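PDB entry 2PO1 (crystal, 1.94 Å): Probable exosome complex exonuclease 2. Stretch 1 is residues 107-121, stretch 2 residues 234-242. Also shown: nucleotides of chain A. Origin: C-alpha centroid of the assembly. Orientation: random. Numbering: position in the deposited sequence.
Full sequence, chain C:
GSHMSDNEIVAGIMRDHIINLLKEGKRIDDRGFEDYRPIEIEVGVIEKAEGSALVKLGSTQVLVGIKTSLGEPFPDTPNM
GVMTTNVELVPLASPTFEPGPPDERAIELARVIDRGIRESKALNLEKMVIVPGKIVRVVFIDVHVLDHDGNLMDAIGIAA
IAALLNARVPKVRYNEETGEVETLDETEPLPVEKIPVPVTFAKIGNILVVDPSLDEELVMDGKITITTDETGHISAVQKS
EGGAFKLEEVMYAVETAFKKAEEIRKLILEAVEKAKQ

Stretch 1 (107-121) IELARVIDRGIRESK
Stretch 2 (234-242) ISAVQKSEG

The helix that runs through stretch 1 from I107, having begun earlier in the chain, packs against strand 234-240 with nearly antiparallel N-to-C directions (162°) and an axial closest approach of 6.3 Å. The pairing tightens toward the helix C-terminus: CA of E108 lies 8.7 Å from CA of S240, whereas CA of G116 lies 4.9 Å from CA of S235. At the wide end long side chains fill the gap. E108, chi1 and chi2 both t, is extended toward the strand, and its OE1 accepts a hydrogen bond from Q238 NE2 (2.9 Å, 168°). A water donates to E108 OE1 (2.9 Å) and accepts from E241 N (3.0 Å), linking the helix to the residue just after the strand. Q238, chi1 t with chi2 at 99°, lays its amide against V112 (t), V112 CG2 to Q238 CD 3.6 Å. R115 (m, t, m) leaves CA sideways, but its end comes nearer the strand; NH1 lies 2.8 Å from Q238 OE1, at the guanidinium edge, with an angle too poor for a hydrogen bond. At the narrow end G116 has no side chain, and A236 CB approaches G116 CA to 4.1 Å. S235, phi/psi -111/-8, chi1 p, donates from OG to G116 O (2.9 Å), while its CB meets S120 CB at 3.5 Å. V237 and K239 point away; K239 NZ instead bonds E241 O (2.9 Å). On the helix, R118 (t, t, m) reaches back one turn to D114 (chi1 t), pairing NE with OD2 (2.6 Å) and NH2 with OD1 (2.9 Å) in a salt bridge. R111 (m, t, p) turns its guanidinium to the RNA phosphates, NH1 bonding OP2 of nucleotide 9 of chain A (3.0 Å) and, weakly, OP1 of nucleotide 8 (2.8 Å). A type I turn spans R118 to K121, and K121 (53/35) leaves helical geometry in a Schellman motif, its N bonded to R118 O (2.9 Å).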

# COMPACT_ATOMS: atom_id res chain seq x y z
N ILE C 107 6.17 14.28 -6.24
CA ILE C 107 6.12 14.79 -4.92
C ILE C 107 6.89 16.11 -4.84
O ILE C 107 6.39 17.05 -4.22
CB ILE C 107 6.67 13.79 -3.92
CG1 ILE C 107 5.62 12.68 -3.78
CG2 ILE C 107 6.89 14.47 -2.62
CD1 ILE C 107 6.13 11.39 -3.18
N GLU C 108 8.04 16.20 -5.48
CA GLU C 108 8.78 17.45 -5.40
C GLU C 108 8.06 18.55 -6.19
O GLU C 108 8.01 19.68 -5.74
CB GLU C 108 10.21 17.26 -5.95
CG GLU C 108 10.94 18.59 -6.25
CD GLU C 108 12.30 18.32 -6.86
OE1 GLU C 108 13.30 18.63 -6.23
OE2 GLU C 108 12.35 17.67 -7.93
N LEU C 109 7.50 18.21 -7.35
CA LEU C 109 6.73 19.18 -8.14
C LEU C 109 5.58 19.68 -7.31
O LEU C 109 5.39 20.84 -7.21
CB LEU C 109 6.15 18.47 -9.38
CG LEU C 109 7.21 18.22 -10.47
CD1 LEU C 109 6.68 17.25 -11.52
CD2 LEU C 109 7.66 19.53 -11.13
N ALA C 110 4.80 18.78 -6.70
CA ALA C 110 3.66 19.22 -5.87
C ALA C 110 4.07 20.15 -4.75
O ALA C 110 3.35 21.07 -4.39
CB ALA C 110 2.97 18.01 -5.26
N ARG C 111 5.14 19.79 -4.08
CA ARG C 111 5.50 20.50 -2.89
C ARG C 111 6.07 21.85 -3.22
O ARG C 111 5.77 22.81 -2.58
CB ARG C 111 6.45 19.61 -2.07
CG ARG C 111 5.70 18.47 -1.53
CD ARG C 111 6.56 17.56 -0.69
NE ARG C 111 7.46 18.32 0.21
CZ ARG C 111 7.14 18.67 1.45
NH1 ARG C 111 5.93 18.36 1.99
NH2 ARG C 111 8.04 19.30 2.18
N VAL C 112 6.86 21.94 -4.28
CA VAL C 112 7.49 23.20 -4.61
C VAL C 112 6.41 24.16 -5.10
O VAL C 112 6.48 25.33 -4.84
CB VAL C 112 8.49 23.01 -5.73
CG1 VAL C 112 8.91 24.33 -6.32
CG2 VAL C 112 9.65 22.17 -5.27
N ILE C 113 5.42 23.64 -5.82
CA ILE C 113 4.40 24.49 -6.38
C ILE C 113 3.48 24.88 -5.22
O ILE C 113 2.99 25.99 -5.14
CB ILE C 113 3.57 23.74 -7.52
CG1 ILE C 113 4.39 23.59 -8.80
CG2 ILE C 113 2.31 24.51 -7.90
CD1 ILE C 113 5.24 24.87 -9.17
N ASP C 114 3.22 23.94 -4.33
CA ASP C 114 2.39 24.25 -3.20
C ASP C 114 3.05 25.36 -2.41
O ASP C 114 2.39 26.29 -1.97
CB ASP C 114 2.31 23.02 -2.32
CG ASP C 114 1.43 23.22 -1.13
OD1 ASP C 114 0.27 22.76 -1.15
OD2 ASP C 114 1.95 23.79 -0.15
N ARG C 115 4.36 25.23 -2.22
CA ARG C 115 5.08 26.17 -1.40
C ARG C 115 4.97 27.53 -2.00
O ARG C 115 4.74 28.49 -1.27
CB ARG C 115 6.52 25.79 -1.21
CG ARG C 115 6.57 24.64 -0.26
CD ARG C 115 7.93 24.56 0.35
NE ARG C 115 8.96 24.32 -0.63
CZ ARG C 115 9.41 23.11 -0.95
NH1 ARG C 115 10.37 23.01 -1.84
NH2 ARG C 115 8.90 22.00 -0.40
N GLY C 116 5.08 27.59 -3.32
CA GLY C 116 5.05 28.89 -4.04
C GLY C 116 3.76 29.62 -3.74
O GLY C 116 3.73 30.83 -3.61
N ILE C 117 2.67 28.86 -3.63
CA ILE C 117 1.34 29.42 -3.42
C ILE C 117 1.18 29.61 -1.94
O ILE C 117 0.88 30.69 -1.50
CB ILE C 117 0.23 28.53 -4.07
CG1 ILE C 117 0.45 28.52 -5.58
CG2 ILE C 117 -1.17 29.03 -3.68
CD1 ILE C 117 -0.17 27.32 -6.34
N ARG C 118 1.40 28.56 -1.15
CA ARG C 118 1.22 28.67 0.25
C ARG C 118 2.02 29.83 0.83
O ARG C 118 1.51 30.62 1.61
CB ARG C 118 1.65 27.35 0.93
CG ARG C 118 1.28 27.27 2.36
CD ARG C 118 1.66 25.89 2.87
NE ARG C 118 0.96 24.90 2.04
CZ ARG C 118 -0.30 24.53 2.23
NH1 ARG C 118 -1.01 25.01 3.24
NH2 ARG C 118 -0.86 23.69 1.40
N GLU C 119 3.29 29.90 0.52
CA GLU C 119 4.16 30.74 1.33
C GLU C 119 4.06 32.16 0.86
O GLU C 119 4.49 33.11 1.54
CB GLU C 119 5.59 30.23 1.28
CG GLU C 119 5.79 28.88 1.98
CD GLU C 119 5.37 28.90 3.41
OE1 GLU C 119 4.72 27.91 3.84
OE2 GLU C 119 5.68 29.91 4.09
N SER C 120 3.46 32.35 -0.30
CA SER C 120 3.21 33.71 -0.73
C SER C 120 1.80 34.11 -0.26
O SER C 120 1.39 35.20 -0.54
CB SER C 120 3.25 33.83 -2.22
OG SER C 120 2.26 32.97 -2.73
N LYS C 121 1.07 33.17 0.36
CA LYS C 121 -0.34 33.35 0.68
C LYS C 121 -1.15 33.75 -0.54
O LYS C 121 -2.12 34.51 -0.45
CB LYS C 121 -0.45 34.35 1.79
CG LYS C 121 0.13 33.83 3.09
CD LYS C 121 -0.46 34.67 4.21
CE LYS C 121 -0.40 33.95 5.54
NZ LYS C 121 0.82 34.39 6.30
N ILE C 234 10.04 36.39 -3.36
CA ILE C 234 10.30 35.03 -3.74
C ILE C 234 9.54 34.19 -2.75
O ILE C 234 9.66 34.36 -1.54
CB ILE C 234 11.81 34.67 -3.74
CG1 ILE C 234 12.65 35.70 -4.52
CG2 ILE C 234 12.02 33.32 -4.34
CD1 ILE C 234 14.04 35.82 -3.99
N SER C 235 8.72 33.27 -3.25
CA SER C 235 7.96 32.41 -2.33
C SER C 235 8.44 30.98 -2.39
O SER C 235 8.06 30.18 -1.54
CB SER C 235 6.46 32.49 -2.64
OG SER C 235 6.22 32.18 -3.99
N ALA C 236 9.33 30.65 -3.34
CA ALA C 236 9.98 29.34 -3.31
C ALA C 236 11.19 29.35 -4.17
O ALA C 236 11.26 30.05 -5.21
CB ALA C 236 9.07 28.28 -3.86
N VAL C 237 12.15 28.54 -3.77
CA VAL C 237 13.32 28.26 -4.59
C VAL C 237 13.60 26.83 -4.40
O VAL C 237 13.47 26.33 -3.29
CB VAL C 237 14.56 29.04 -4.11
CG1 VAL C 237 15.82 28.64 -4.94
CG2 VAL C 237 14.31 30.52 -4.28
N GLN C 238 13.99 26.17 -5.49
CA GLN C 238 14.34 24.79 -5.46
C GLN C 238 15.34 24.53 -6.57
O GLN C 238 15.00 24.46 -7.76
CB GLN C 238 13.09 23.91 -5.66
CG GLN C 238 13.39 22.50 -5.50
CD GLN C 238 13.02 21.95 -4.16
OE1 GLN C 238 12.83 22.68 -3.19
NE2 GLN C 238 12.88 20.61 -4.09
N LYS C 239 16.59 24.40 -6.15
CA LYS C 239 17.57 23.72 -6.98
C LYS C 239 17.10 22.26 -6.94
O LYS C 239 16.84 21.72 -5.83
CB LYS C 239 18.95 23.85 -6.36
CG LYS C 239 20.04 23.27 -7.23
CD LYS C 239 20.34 21.84 -6.86
CE LYS C 239 21.52 21.33 -7.70
NZ LYS C 239 22.01 20.03 -7.14
N SER C 240 16.94 21.65 -8.13
CA SER C 240 16.53 20.28 -8.29
C SER C 240 17.52 19.49 -9.18
O SER C 240 18.30 20.07 -9.93
CB SER C 240 15.11 20.16 -8.83
OG SER C 240 14.98 20.75 -10.10
N GLU C 241 17.48 18.17 -9.07
CA GLU C 241 18.42 17.27 -9.75
C GLU C 241 19.80 17.60 -9.23
O GLU C 241 19.90 18.27 -8.19
CB GLU C 241 18.35 17.43 -11.29
CG GLU C 241 16.95 17.34 -11.86
CD GLU C 241 16.17 16.17 -11.25
OE1 GLU C 241 15.02 16.34 -10.87
OE2 GLU C 241 16.75 15.11 -11.06
N GLY C 242 20.84 17.10 -9.92
CA GLY C 242 22.20 17.24 -9.45
C GLY C 242 22.83 18.54 -9.94
O GLY C 242 22.16 19.56 -10.09
P A A 8 2.75 17.76 2.34
OP1 A A 8 3.39 17.64 0.99
OP2 A A 8 2.95 16.64 3.31
O5' A A 8 3.08 19.17 3.08
C5' A A 8 2.94 20.47 2.45
C4' A A 8 3.07 21.65 3.41
O4' A A 8 1.90 21.70 4.25
C3' A A 8 4.18 21.66 4.46
O3' A A 8 5.47 21.99 3.96
C2' A A 8 3.67 22.72 5.42
O2' A A 8 3.67 24.05 4.90
C1' A A 8 2.25 22.18 5.53
N9 A A 8 2.06 21.06 6.47
C8 A A 8 1.91 19.72 6.19
N7 A A 8 1.73 18.94 7.23
C5 A A 8 1.77 19.85 8.28
C6 A A 8 1.64 19.68 9.66
N6 A A 8 1.43 18.47 10.19
N1 A A 8 1.72 20.78 10.46
C2 A A 8 1.92 21.99 9.90
N3 A A 8 2.05 22.29 8.60
C4 A A 8 1.97 21.16 7.84
P A A 9 6.74 21.17 4.48
OP1 A A 9 7.84 21.71 3.66
OP2 A A 9 6.42 19.71 4.58
O5' A A 9 6.93 21.68 5.98
C5' A A 9 7.31 23.05 6.22
C4' A A 9 7.48 23.22 7.71
O4' A A 9 6.21 22.89 8.31
C3' A A 9 8.45 22.24 8.34
O3' A A 9 9.78 22.71 8.25
C2' A A 9 7.97 22.19 9.78
O2' A A 9 8.38 23.32 10.54
C1' A A 9 6.46 22.21 9.53
N9 A A 9 5.87 20.87 9.51
C8 A A 9 5.66 20.05 8.43
N7 A A 9 5.11 18.90 8.75
C5 A A 9 4.93 18.99 10.13
C6 A A 9 4.39 18.11 11.10
N6 A A 9 3.90 16.90 10.80
N1 A A 9 4.37 18.51 12.39
C2 A A 9 4.87 19.72 12.71
N3 A A 9 5.40 20.63 11.89
C4 A A 9 5.40 20.20 10.61
O HOH W 1 15.84 17.36 -6.71